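Local structure of Lmo2241 protein (Listeria monocytogenes, 4HAM) at the interface of chains A and B. The protein probably binds DNA as a transcriptional regulator of the GntR family, with a winged helix-turn-helix domain and helices through which two copies may pair. Numbering follows the deposited sequence. Chains: chain A/B, Lmo2241 protein.

Contact 1: the interface of chains A and B. Residues chain A 24-25, 28, 122-123, 126; chain B 99, 102-103.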
ATOM      1  N   LYS A  24      -9.745  12.547   4.220  0.59 17.03           N
ATOM      2  CA  LYS A  24      -9.909  11.424   5.143  0.59 17.44           C
ATOM      3  C   LYS A  24      -9.152  11.653   6.462  0.59 18.53           C
ATOM      4  O   LYS A  24      -9.691  11.439   7.552  0.59 19.24           O
ATOM      5  CB  LYS A  24      -9.417  10.133   4.473  0.59 20.18           C
ATOM      6  CG  LYS A  24      -9.723   8.870   5.252  0.59 18.40           C
ATOM      7  CD  LYS A  24      -9.144   7.612   4.594  0.59 18.87           C
ATOM      8  CE  LYS A  24      -9.814   7.287   3.262  0.59 19.30           C
ATOM      9  NZ  LYS A  24      -9.354   5.982   2.686  0.59 22.09           N
ATOM     10  N   GLU A  25      -7.899  12.084   6.350  1.00 18.68           N
ATOM     11  CA  GLU A  25      -7.050  12.352   7.518  1.00 18.76           C
ATOM     12  C   GLU A  25      -7.622  13.476   8.379  1.00 17.26           C
ATOM     13  O   GLU A  25      -7.570  13.426   9.606  1.00 20.50           O
ATOM     14  CB  GLU A  25      -5.619  12.714   7.074  1.00 18.52           C
ATOM     15  CG  GLU A  25      -4.601  12.690   8.221  1.00 22.08           C
ATOM     16  CD  GLU A  25      -3.232  13.212   7.802  1.00 25.34           C
ATOM     17  OE1 GLU A  25      -3.023  13.461   6.593  1.00 28.67           O
ATOM     18  OE2 GLU A  25      -2.366  13.358   8.683  1.00 26.96           O
ATOM     19  N   VAL A  28     -10.301  12.025  10.373  1.00 21.80           N
ATOM     20  CA  VAL A  28      -9.694  11.290  11.485  1.00 25.26           C
ATOM     21  C   VAL A  28      -9.242  12.219  12.616  1.00 22.50           C
ATOM     22  O   VAL A  28      -9.445  11.918  13.788  1.00 23.50           O
ATOM     23  CB  VAL A  28      -8.514  10.411  11.018  1.00 26.36           C
ATOM     24  CG1 VAL A  28      -7.715   9.903  12.214  1.00 24.94           C
ATOM     25  CG2 VAL A  28      -9.036   9.248  10.169  1.00 21.37           C
ATOM     26  N   TYR A 122       3.534   7.084  12.436  1.00 23.84           N
ATOM     27  CA  TYR A 122       2.539   7.455  11.425  1.00 23.52           C
ATOM     28  C   TYR A 122       1.146   7.579  12.032  1.00 23.01           C
ATOM     29  O   TYR A 122       0.397   8.517  11.730  1.00 22.59           O
ATOM     30  CB  TYR A 122       2.529   6.440  10.283  1.00 24.18           C
ATOM     31  CG  TYR A 122       3.804   6.455   9.480  1.00 26.05           C
ATOM     32  CD1 TYR A 122       4.617   7.582   9.463  1.00 28.93           C
ATOM     33  CD2 TYR A 122       4.210   5.346   8.759  1.00 22.26           C
ATOM     34  CE1 TYR A 122       5.789   7.608   8.737  1.00 34.61           C
ATOM     35  CE2 TYR A 122       5.388   5.365   8.020  1.00 23.33           C
ATOM     36  CZ  TYR A 122       6.173   6.496   8.016  1.00 29.22           C
ATOM     37  OH  TYR A 122       7.350   6.528   7.292  1.00 31.21           O
ATOM     38  N   SER A 123       0.815   6.633  12.901  1.00 22.14           N
ATOM     39  CA  SER A 123      -0.428   6.697  13.647  1.00 25.15           C
ATOM     40  C   SER A 123      -0.553   8.022  14.408  1.00 23.90           C
ATOM     41  O   SER A 123      -1.598   8.677  14.352  1.00 25.06           O
ATOM     42  CB  SER A 123      -0.539   5.518  14.614  1.00 26.64           C
ATOM     43  OG  SER A 123      -1.715   5.630  15.391  1.00 40.26           O
ATOM     44  N   ILE A 126      -1.092  10.951  12.040  1.00 21.04           N
ATOM     45  CA  ILE A 126      -2.443  10.936  11.496  1.00 28.29           C
ATOM     46  C   ILE A 126      -3.452  11.472  12.507  1.00 24.93           C
ATOM     47  O   ILE A 126      -4.264  12.338  12.181  1.00 23.32           O
ATOM     48  CB  ILE A 126      -2.801   9.511  11.028  1.00 28.28           C
ATOM     49  CG1 ILE A 126      -2.063   9.216   9.727  1.00 27.47           C
ATOM     50  CG2 ILE A 126      -4.314   9.338  10.858  1.00 32.43           C
ATOM     51  CD1 ILE A 126      -1.886   7.734   9.428  1.00 27.37           C
TER
ATOM     52  N   LYS B  99       2.374   4.541   5.514  1.00 19.73           N
ATOM     53  CA  LYS B  99       1.635   5.640   6.118  1.00 19.49           C
ATOM     54  C   LYS B  99       0.196   5.697   5.600  1.00 22.52           C
ATOM     55  O   LYS B  99      -0.751   5.788   6.391  1.00 21.26           O
ATOM     56  CB  LYS B  99       2.347   6.982   5.910  1.00 21.75           C
ATOM     57  CG  LYS B  99       1.609   8.111   6.583  1.00 26.24           C
ATOM     58  CD  LYS B  99       2.454   9.354   6.731  1.00 32.84           C
ATOM     59  CE  LYS B  99       1.717  10.350   7.606  1.00 42.25           C
ATOM     60  NZ  LYS B  99       2.434  11.653   7.690  1.00 46.58           N
ATOM     61  N   ILE B 102      -1.911   2.800   6.934  1.00 21.32           N
ATOM     62  CA  ILE B 102      -2.305   3.072   8.309  1.00 23.83           C
ATOM     63  C   ILE B 102      -3.445   4.092   8.377  1.00 25.20           C
ATOM     64  O   ILE B 102      -4.405   3.901   9.129  1.00 21.80           O
ATOM     65  CB  ILE B 102      -1.105   3.513   9.141  1.00 21.58           C
ATOM     66  CG1 ILE B 102      -0.189   2.303   9.381  1.00 21.92           C
ATOM     67  CG2 ILE B 102      -1.554   4.158  10.463  1.00 19.23           C
ATOM     68  CD1 ILE B 102       1.120   2.650  10.025  1.00 26.56           C
ATOM     69  N   LEU B 103      -3.355   5.161   7.590  1.00 21.74           N
ATOM     70  CA  LEU B 103      -4.456   6.121   7.525  1.00 20.97           C
ATOM     71  C   LEU B 103      -5.758   5.417   7.140  1.00 25.87           C
ATOM     72  O   LEU B 103      -6.812   5.667   7.739  1.00 22.80           O
ATOM     73  CB  LEU B 103      -4.147   7.240   6.537  1.00 21.02           C
ATOM     74  CG  LEU B 103      -5.316   8.168   6.185  1.00 21.84           C
ATOM     75  CD1 LEU B 103      -5.839   8.898   7.422  1.00 23.63           C
ATOM     76  CD2 LEU B 103      -4.897   9.146   5.120  1.00 24.67           C
TER

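Contact 2: the interface of chains A and B. Residues chain A 107-110; chain B 84, 86, 91.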
ATOM      1  N   TYR A 107      11.783  -7.172   3.039  1.00 24.57           N
ATOM      2  CA  TYR A 107      12.717  -7.470   1.971  1.00 27.50           C
ATOM      3  C   TYR A 107      13.836  -6.426   1.879  1.00 27.91           C
ATOM      4  O   TYR A 107      14.985  -6.753   1.582  1.00 29.61           O
ATOM      5  CB  TYR A 107      12.019  -7.608   0.606  1.00 30.74           C
ATOM      6  CG  TYR A 107      13.043  -7.828  -0.474  1.00 26.00           C
ATOM      7  CD1 TYR A 107      13.627  -9.077  -0.645  1.00 22.33           C
ATOM      8  CD2 TYR A 107      13.486  -6.778  -1.277  1.00 24.54           C
ATOM      9  CE1 TYR A 107      14.604  -9.283  -1.593  1.00 23.63           C
ATOM     10  CE2 TYR A 107      14.471  -6.985  -2.246  1.00 22.73           C
ATOM     11  CZ  TYR A 107      15.025  -8.244  -2.385  1.00 19.90           C
ATOM     12  OH  TYR A 107      15.998  -8.475  -3.333  1.00 22.95           O
ATOM     13  N   LEU A 108      13.492  -5.171   2.124  1.00 26.06           N
ATOM     14  CA  LEU A 108      14.459  -4.089   2.058  1.00 28.60           C
ATOM     15  C   LEU A 108      15.311  -3.989   3.328  1.00 32.17           C
ATOM     16  O   LEU A 108      16.111  -3.067   3.476  1.00 37.21           O
ATOM     17  CB  LEU A 108      13.744  -2.770   1.783  1.00 27.47           C
ATOM     18  CG  LEU A 108      13.121  -2.657   0.387  1.00 29.23           C
ATOM     19  CD1 LEU A 108      12.132  -1.519   0.335  1.00 29.67           C
ATOM     20  CD2 LEU A 108      14.209  -2.456  -0.664  1.00 32.36           C
ATOM     21  N   GLY A 109      15.131  -4.932   4.243  1.00 24.89           N
ATOM     22  CA  GLY A 109      15.992  -5.013   5.410  1.00 29.94           C
ATOM     23  C   GLY A 109      15.485  -4.299   6.648  1.00 35.35           C
ATOM     24  O   GLY A 109      16.236  -4.122   7.603  1.00 38.87           O
ATOM     25  N   VAL A 110      14.215  -3.892   6.640  1.00 29.06           N
ATOM     26  CA  VAL A 110      13.618  -3.230   7.799  1.00 27.26           C
ATOM     27  C   VAL A 110      13.023  -4.289   8.728  1.00 32.42           C
ATOM     28  O   VAL A 110      12.170  -5.068   8.318  1.00 35.80           O
ATOM     29  CB  VAL A 110      12.517  -2.244   7.367  1.00 29.74           C
ATOM     30  CG1 VAL A 110      11.937  -1.502   8.569  1.00 28.09           C
ATOM     31  CG2 VAL A 110      13.058  -1.252   6.344  1.00 33.30           C
TER
ATOM     32  N   LYS B  84      23.842  -6.030   0.072  1.00 85.98           N
ATOM     33  CA  LYS B  84      23.118  -5.126  -0.811  1.00 80.74           C
ATOM     34  C   LYS B  84      22.693  -3.868  -0.067  1.00 86.51           C
ATOM     35  O   LYS B  84      22.299  -3.926   1.099  1.00 89.50           O
ATOM     36  CB  LYS B  84      21.890  -5.826  -1.388  1.00 72.14           C
ATOM     37  CG  LYS B  84      21.011  -6.448  -0.324  1.00 67.97           C
ATOM     38  CD  LYS B  84      19.656  -6.836  -0.867  1.00 60.28           C
ATOM     39  CE  LYS B  84      18.763  -7.300   0.264  1.00 60.01           C
ATOM     40  NZ  LYS B  84      17.391  -7.615  -0.201  1.00 47.46           N
ATOM     41  N   SER B  86      19.889  -1.258   0.156  1.00 81.54           N
ATOM     42  CA  SER B  86      18.500  -1.055  -0.235  1.00 72.84           C
ATOM     43  C   SER B  86      18.317   0.331  -0.835  1.00 68.55           C
ATOM     44  O   SER B  86      18.793   1.320  -0.279  1.00 68.96           O
ATOM     45  CB  SER B  86      17.571  -1.238   0.966  1.00 69.64           C
ATOM     46  OG  SER B  86      17.655  -2.559   1.467  1.00 67.93           O
ATOM     47  N   LEU B  91      12.752   2.574  -0.421  1.00 30.62           N
ATOM     48  CA  LEU B  91      12.455   2.616   1.008  1.00 26.47           C
ATOM     49  C   LEU B  91      11.482   3.739   1.331  1.00 30.14           C
ATOM     50  O   LEU B  91      10.492   3.543   2.048  1.00 25.05           O
ATOM     51  CB  LEU B  91      13.741   2.827   1.803  1.00 30.64           C
ATOM     52  CG  LEU B  91      14.371   1.614   2.474  1.00 39.76           C
ATOM     53  CD1 LEU B  91      15.743   1.974   3.050  1.00 42.14           C
ATOM     54  CD2 LEU B  91      13.438   1.082   3.552  1.00 40.73           C
TER

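Contact 1: the interface of chains A and B
B:Leu103 reaches between two helices of chain A and illustrates how two helical chains can pack through apolar groups in this assembly. Its CG stands anti to the backbone N (chi1 169°), which carries the two methyls away from its own helix toward A:Glu25. Methyl CD1 lies 3.7 Å from A:Glu25 CA and also meets CG2 of A:Ile126 at 3.8 Å, so one branch touches both chain A helices. The aliphatic part of A:Glu25 crosses B:Leu103 at about a right angle, offering CB and CG rather than its carboxylate.

Seen from that methyl, A:Ile126 comes in roughly perpendicular to A:Glu25. Its CG1 is anti to the carbonyl carbon (chi1 -74°), and the terminal CD1 reaches the backbone of the opposite helix, 3.6 Å from B:Leu103 CA. The same methyl touches CG2 of B:Ile102 at 3.7 Å and thus settles between neighbouring residues of chain B.

Farther along, A:Tyr122 turns one ring face to the extended stem of B:Lys99. The lysine CB sits 3.9 Å from the ring centroid, displaced toward the rim, in a CH-pi contact; CD passes near ring atom CD1. B:Ile102 CD1 adds a looser contact to A:Tyr122 CB. The stem leads the terminal amine, probably charged, toward A:Glu25, but B:Lys99 NZ stays 5.2 Å from A:Glu25 OE2, where opposite charges may attract without touching.

Around this core, A:Lys24 brings its CD methylene near B:Leu103 CG, and A:Val28 and A:Ser123 border the patch. Within the fold, helices 88-107 and 112-127 of both chains appear to form the four-helix bundle, and helix 15-29 of the GntR-family winged helix-turn-helix rests against it.

Contact 2: the interface of chains A and B
The C-terminal end of chain A helix 88-107 and the loop after it meet the chain B segment leading into helix 88-107, together with that helix's first turn. In this GntR-family protein, the meeting shows how backbone carbonyls at a helix end can receive a partner's polar side chains. B:Lys84 and B:Ser86 are poorly ordered, so their contacts are less certain than those of the helices.

The terminal amine of B:Lys84, probably charged, donates a hydrogen bond to the carbonyl O of A:Tyr107, with NZ and O 3.1 Å apart. It comes nearly in line with the carbonyl, at a C=O...N angle of 159°, and is tilted somewhat from the carbonyl plane. The same NZ sits over one face of the A:Tyr107 ring, 3.6 Å from its centroid and displaced toward the rim, in a cation-pi contact. A:Tyr107 has CG anti to its backbone N (chi1 176°), which places the ring beside its own carbonyl and lets one amine engage both. The partial negative charge of a helix C-terminus may add to the attraction.

One residue on, the hydroxyl OG of B:Ser86 donates to the carbonyl O of A:Leu108 over 2.6 Å. It approaches from above the carbonyl plane, at a C=O...O angle of 116°, rather than along a lone pair. Methyl CD2 of A:Leu108 packs against B:Ser86 CB at 3.9 Å, giving the serine apolar as well as polar contact.

Beyond A:Gly109, whose positive phi lies within the turn, the A:Val110 branch CG2 meets the B:Leu91 branch CD2 at 3.7 Å. The two side chains come together at an oblique angle, their methyl branches tip to tip.

About 24 Å separates the C-alpha centres of contact 1 and contact 2, which, in the copies described, lie on opposite sides of the two-fold axis, so that each half of the interface holds one copy of both. Helix 88-107 is common to both: chain B supplies its latter half to contact 1 and its early part to contact 2, while chain A brings its C-terminal end to contact 2. The apolar patch and the mixed polar and apolar one each occur twice. Engaging this helix along much of its length would help place the two winged-helix regions, if the deposited dimer is the form that binds DNA.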